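Putative aldehyde dehydrogenase AldY (Bacillus subtilis, PDB 4DNG) probably oxidises aldehydes to carboxylates with NAD(+) as the electron acceptor, and may contribute to protecting cells against stress from ethanol and related compounds. Local coordinates at residues Ile168-Ser173 and Trp463-Phe468. Sequence-based numbering, arbitrary orientation.
Sequences IALGNS and WVVEEF
Leu170 reaches across to the last turn of helix 462-468, where its CD1 lies 3.8 Å from Phe468 CB. CG anti to the carbonyl carbon (chi1 -63°) carries that methyl to Phe468 and Val465. CD1 also meets Val465 CG2 at 4.1 Å; a leucine suits the place because its long branched apolar chain can span from the helix end to these buried apolar groups. Gly171 then ends helix 156-169 as the C-prime residue of a Schellman motif, its phi of 78° being easy for a residue without a side chain. The turn brings the Asn172 amide to the C-terminal end of 463-468. Its ND2 donates to Phe468 O at 2.9 Å, nearly straight (159° at the hydrogen) and close to the amide plane, meeting a lone pair in the carbonyl plane; it also bonds Ala167 O, while OD1 accepts from Gly145 N. An asparagine suits this buried spot because one short amide can both give and receive, and bonds at both its ends hold its orientation. A leucine here would probably leave the carbonyls of Phe468 and Ala167 and the Gly145 amide without these partners. The Phe468 side chain also touches Pro166 and Ala167 of helix 156-169. The contact thus ties the link from that helix to strand 173-177 to the helix preceding strand 469-477; both strands pair with strand 135-150, parallel and antiparallel respectively, in one mixed sheet.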
loop_
_atom_site.group_PDB
_atom_site.type_symbol
_atom_site.label_atom_id
_atom_site.label_comp_id
_atom_site.label_asym_id
_atom_site.label_seq_id
_atom_site.Cartn_x
_atom_site.Cartn_y
_atom_site.Cartn_z
ATOM N N ILE A 168 -0.510 -17.453 -7.495
ATOM C CA ILE A 168 -0.879 -18.368 -8.558
ATOM C C ILE A 168 -2.406 -18.570 -8.659
ATOM O O ILE A 168 -2.954 -18.635 -9.756
ATOM C CB ILE A 168 -0.117 -19.701 -8.414
ATOM C CG1 ILE A 168 1.349 -19.475 -8.802
ATOM C CG2 ILE A 168 -0.782 -20.804 -9.240
ATOM C CD1 ILE A 168 2.292 -20.534 -8.273
ATOM N N ALA A 169 -3.085 -18.632 -7.519
ATOM C CA ALA A 169 -4.537 -18.769 -7.493
ATOM C C ALA A 169 -5.232 -17.666 -8.273
ATOM O O ALA A 169 -6.263 -17.899 -8.908
ATOM C CB ALA A 169 -5.031 -18.762 -6.061
ATOM N N LEU A 170 -4.663 -16.464 -8.226
ATOM C CA LEU A 170 -5.332 -15.288 -8.761
ATOM C C LEU A 170 -4.705 -14.818 -10.068
ATOM O O LEU A 170 -4.756 -13.631 -10.428
ATOM C CB LEU A 170 -5.376 -14.188 -7.689
ATOM C CG LEU A 170 -6.192 -14.603 -6.450
ATOM C CD1 LEU A 170 -5.836 -13.782 -5.228
ATOM C CD2 LEU A 170 -7.687 -14.520 -6.741
ATOM N N GLY A 171 -4.101 -15.767 -10.772
ATOM C CA GLY A 171 -3.648 -15.551 -12.140
ATOM C C GLY A 171 -2.360 -14.785 -12.278
ATOM O O GLY A 171 -2.047 -14.283 -13.358
ATOM N N ASN A 172 -1.608 -14.676 -11.194
ATOM C CA ASN A 172 -0.304 -14.026 -11.266
ATOM C C ASN A 172 0.793 -15.036 -11.572
ATOM O O ASN A 172 0.564 -16.243 -11.547
ATOM C CB ASN A 172 0.008 -13.301 -9.958
ATOM C CG ASN A 172 -1.088 -12.350 -9.553
ATOM O OD1 ASN A 172 -1.280 -11.307 -10.195
ATOM N ND2 ASN A 172 -1.821 -12.700 -8.481
ATOM N N SER A 173 1.972 -14.525 -11.882
ATOM C CA SER A 173 3.178 -15.329 -11.947
ATOM C C SER A 173 4.091 -14.843 -10.834
ATOM O O SER A 173 3.789 -13.841 -10.174
ATOM C CB SER A 173 3.863 -15.142 -13.285
ATOM O OG SER A 173 4.455 -13.850 -13.338
ATOM N N TRP A 463 -8.955 -10.235 2.538
ATOM C CA TRP A 463 -7.833 -9.290 2.584
ATOM C C TRP A 463 -6.701 -9.673 1.660
ATOM O O TRP A 463 -5.979 -8.799 1.159
ATOM C CB TRP A 463 -7.336 -9.050 4.019
ATOM C CG TRP A 463 -7.161 -10.284 4.889
ATOM C CD1 TRP A 463 -8.159 -11.015 5.537
ATOM C CD2 TRP A 463 -5.893 -10.951 5.274
ATOM N NE1 TRP A 463 -7.620 -12.056 6.254
ATOM C CE2 TRP A 463 -6.270 -12.080 6.141
ATOM C CE3 TRP A 463 -4.540 -10.741 4.992
ATOM C CZ2 TRP A 463 -5.320 -12.943 6.687
ATOM C CZ3 TRP A 463 -3.593 -11.619 5.549
ATOM C CH2 TRP A 463 -3.976 -12.691 6.375
ATOM N N VAL A 464 -6.564 -10.976 1.406
ATOM C CA VAL A 464 -5.503 -11.507 0.547
ATOM C C VAL A 464 -5.833 -11.358 -0.938
ATOM O O VAL A 464 -4.966 -11.011 -1.743
ATOM C CB VAL A 464 -5.209 -12.987 0.849
ATOM C CG1 VAL A 464 -3.839 -13.365 0.318
ATOM C CG2 VAL A 464 -5.270 -13.252 2.345
ATOM N N VAL A 465 -7.083 -11.628 -1.294
ATOM C CA VAL A 465 -7.573 -11.466 -2.672
ATOM C C VAL A 465 -7.316 -10.047 -3.187
ATOM O O VAL A 465 -6.815 -9.877 -4.291
ATOM C CB VAL A 465 -9.069 -11.891 -2.798
ATOM C CG1 VAL A 465 -9.740 -11.292 -4.024
ATOM C CG2 VAL A 465 -9.189 -13.411 -2.828
ATOM N N GLU A 466 -7.624 -9.036 -2.375
ATOM C CA GLU A 466 -7.332 -7.641 -2.730
ATOM C C GLU A 466 -5.832 -7.423 -2.948
ATOM O O GLU A 466 -5.454 -6.634 -3.804
ATOM C CB GLU A 466 -7.827 -6.644 -1.665
ATOM C CG GLU A 466 -9.244 -6.846 -1.124
ATOM C CD GLU A 466 -10.346 -6.661 -2.165
ATOM O OE1 GLU A 466 -10.204 -5.826 -3.090
ATOM O OE2 GLU A 466 -11.380 -7.356 -2.045
ATOM N N GLU A 467 -4.987 -8.121 -2.180
ATOM C CA GLU A 467 -3.534 -7.894 -2.221
ATOM C C GLU A 467 -2.938 -8.376 -3.527
ATOM O O GLU A 467 -2.039 -7.742 -4.068
ATOM C CB GLU A 467 -2.808 -8.553 -1.035
ATOM C CG GLU A 467 -2.738 -7.729 0.252
ATOM C CD GLU A 467 -1.981 -8.446 1.379
ATOM O OE1 GLU A 467 -2.634 -8.954 2.323
ATOM O OE2 GLU A 467 -0.732 -8.516 1.326
ATOM N N PHE A 468 -3.472 -9.473 -4.049
ATOM C CA PHE A 468 -2.911 -10.123 -5.239
ATOM C C PHE A 468 -3.746 -9.893 -6.486
ATOM O O PHE A 468 -3.470 -10.462 -7.544
ATOM C CB PHE A 468 -2.689 -11.624 -4.977
ATOM C CG PHE A 468 -1.605 -11.891 -3.969
ATOM C CD1 PHE A 468 -0.279 -12.017 -4.373
ATOM C CD2 PHE A 468 -1.907 -11.973 -2.611
ATOM C CE1 PHE A 468 0.730 -12.243 -3.445
ATOM C CE2 PHE A 468 -0.907 -12.193 -1.684
ATOM C CZ PHE A 468 0.415 -12.326 -2.100
#